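STING-associated CdnE c-di-GMP synthase (Flavobacteriaceae, PDB 6WT8) probably makes the cyclic dinucleotide c-di-GMP from GTP as the CD-NTase of a bacterial CBASS anti-phage system that signals through STING. Local coordinates at residues 1-6 with 351-356. Numbering follows the deposited sequence.
Sequences SQKNYL and DSIIAD
Asp356 OD2 is gripped by two hydroxyls: Tyr5 OH donates to it at 2.5 Å and Ser1 OG at 2.6 Å. The contact ties the N-terminal arm and the first residue of helix 5-16 to the last long helix of the chain, 336-360, so the first residues of the chain pack on its C-terminal helix in the helical part of this nucleotidyltransferase. Asp356 OD2 meets Ser1 OG with its syn lone pair and Tyr5 OH with its anti one. The second carboxylate oxygen is engaged as well, since Ser1 N forms a salt bridge from the chain's first modelled residue to the syn side of Asp356 OD1 at 2.8 Å. Ser1 thus spans both oxygens, and three bonds fix the carboxylate's rotation; they would probably help keep it ionised. Its plane stands 86° from the Tyr5 ring, with Asp356 CG lying in the ring plane at the edge. Ser1 OG also accepts from Lys3 N, an ST turn whose N-H···O angle of 169° is nearly straight, which closes a tight local turn over residues 1-3. Beside the polar cluster, Ser352 CB touches both Ser1 CB and Lys3 CD, each at 3.7 Å. The lysine chain bends at chi3 and chi4, and its NZ makes a salt bridge with Glu349, about one turn before Ser352, rather than with Asp356. Ile353, whose side chain also packs on helices 46-56 and 253-266, places CG1 at the tyrosine edge, 3.7 Å from Tyr5 OH and 3.9 Å from Lys3 CE.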
loop_
_atom_site.group_PDB
_atom_site.type_symbol
_atom_site.label_atom_id
_atom_site.label_comp_id
_atom_site.label_asym_id
_atom_site.label_seq_id
_atom_site.Cartn_x
_atom_site.Cartn_y
_atom_site.Cartn_z
ATOM N N SER A 1 24.836 15.820 -13.395
ATOM C CA SER A 1 25.124 15.100 -12.160
ATOM C C SER A 1 26.128 13.961 -12.339
ATOM O O SER A 1 26.457 13.564 -13.459
ATOM C CB SER A 1 23.835 14.513 -11.586
ATOM O OG SER A 1 23.743 13.150 -11.967
ATOM N N GLN A 2 26.579 13.403 -11.219
ATOM C CA GLN A 2 27.477 12.260 -11.238
ATOM C C GLN A 2 26.746 10.915 -11.191
ATOM O O GLN A 2 27.395 9.882 -11.010
ATOM C CB GLN A 2 28.466 12.363 -10.075
ATOM C CG GLN A 2 29.577 13.377 -10.306
ATOM C CD GLN A 2 30.444 13.015 -11.498
ATOM O OE1 GLN A 2 30.335 13.619 -12.570
ATOM N NE2 GLN A 2 31.309 12.022 -11.319
ATOM N N LYS A 3 25.429 10.896 -11.386
ATOM C CA LYS A 3 24.693 9.641 -11.308
ATOM C C LYS A 3 25.095 8.702 -12.432
ATOM O O LYS A 3 25.236 9.118 -13.587
ATOM C CB LYS A 3 23.194 9.900 -11.368
ATOM C CG LYS A 3 22.671 10.549 -10.062
ATOM C CD LYS A 3 21.248 11.045 -10.146
ATOM C CE LYS A 3 20.254 9.920 -9.902
ATOM N NZ LYS A 3 20.432 9.121 -8.596
ATOM N N ASN A 4 25.232 7.414 -12.099
ATOM C CA ASN A 4 25.587 6.384 -13.075
ATOM C C ASN A 4 24.293 5.653 -13.423
ATOM O O ASN A 4 23.897 4.730 -12.708
ATOM C CB ASN A 4 26.624 5.438 -12.485
ATOM C CG ASN A 4 27.127 4.422 -13.478
ATOM O OD1 ASN A 4 26.443 4.070 -14.427
ATOM N ND2 ASN A 4 28.339 3.933 -13.253
ATOM N N TYR A 5 23.669 6.027 -14.545
ATOM C CA TYR A 5 22.350 5.457 -14.838
ATOM C C TYR A 5 22.447 4.021 -15.315
ATOM O O TYR A 5 21.519 3.229 -15.107
ATOM C CB TYR A 5 21.608 6.322 -15.837
ATOM C CG TYR A 5 21.201 7.612 -15.207
ATOM C CD1 TYR A 5 20.154 7.667 -14.322
ATOM C CD2 TYR A 5 21.936 8.762 -15.421
ATOM C CE1 TYR A 5 19.829 8.852 -13.679
ATOM C CE2 TYR A 5 21.599 9.953 -14.842
ATOM C CZ TYR A 5 20.540 9.997 -13.965
ATOM O OH TYR A 5 20.250 11.228 -13.383
ATOM N N LEU A 6 23.560 3.646 -15.928
ATOM C CA LEU A 6 23.751 2.240 -16.297
ATOM C C LEU A 6 23.724 1.343 -15.068
ATOM O O LEU A 6 23.049 0.306 -15.050
ATOM C CB LEU A 6 25.066 2.078 -17.073
ATOM C CG LEU A 6 25.301 0.623 -17.457
ATOM C CD1 LEU A 6 24.187 0.290 -18.422
ATOM C CD2 LEU A 6 26.648 0.439 -18.129
ATOM N N ASP A 351 16.200 16.550 -8.556
ATOM C CA ASP A 351 16.844 17.681 -9.220
ATOM C C ASP A 351 17.943 17.189 -10.156
ATOM O O ASP A 351 18.079 17.674 -11.292
ATOM C CB ASP A 351 17.429 18.578 -8.137
ATOM C CG ASP A 351 17.945 19.913 -8.649
ATOM O OD1 ASP A 351 17.391 20.459 -9.618
ATOM O OD2 ASP A 351 18.879 20.439 -8.013
ATOM N N SER A 352 18.765 16.250 -9.682
ATOM C CA SER A 352 19.820 15.701 -10.541
ATOM C C SER A 352 19.256 15.027 -11.777
ATOM O O SER A 352 19.818 15.138 -12.866
ATOM C CB SER A 352 20.623 14.671 -9.775
ATOM O OG SER A 352 21.391 15.336 -8.790
ATOM N N ILE A 353 18.211 14.227 -11.605
ATOM C CA ILE A 353 17.593 13.534 -12.745
ATOM C C ILE A 353 17.090 14.542 -13.768
ATOM O O ILE A 353 17.262 14.357 -14.975
ATOM C CB ILE A 353 16.458 12.623 -12.257
ATOM C CG1 ILE A 353 17.070 11.482 -11.441
ATOM C CG2 ILE A 353 15.620 12.097 -13.422
ATOM C CD1 ILE A 353 16.046 10.559 -10.683
ATOM N N ILE A 354 16.425 15.599 -13.302
ATOM C CA ILE A 354 15.875 16.595 -14.218
ATOM C C ILE A 354 17.006 17.292 -14.942
ATOM O O ILE A 354 16.947 17.521 -16.157
ATOM C CB ILE A 354 15.006 17.586 -13.435
ATOM C CG1 ILE A 354 13.670 16.938 -13.015
ATOM C CG2 ILE A 354 14.714 18.835 -14.310
ATOM C CD1 ILE A 354 12.945 17.665 -11.873
ATOM N N ALA A 355 18.087 17.594 -14.219
ATOM C CA ALA A 355 19.224 18.227 -14.863
ATOM C C ALA A 355 19.835 17.308 -15.915
ATOM O O ALA A 355 20.254 17.771 -16.987
ATOM C CB ALA A 355 20.277 18.637 -13.831
ATOM N N ASP A 356 19.936 16.011 -15.611
ATOM C CA ASP A 356 20.524 15.077 -16.562
ATOM C C ASP A 356 19.633 14.883 -17.789
ATOM O O ASP A 356 20.144 14.705 -18.907
ATOM C CB ASP A 356 20.800 13.742 -15.873
ATOM C CG ASP A 356 21.916 13.839 -14.851
ATOM O OD1 ASP A 356 22.822 14.720 -15.017
ATOM O OD2 ASP A 356 21.945 13.050 -13.893
#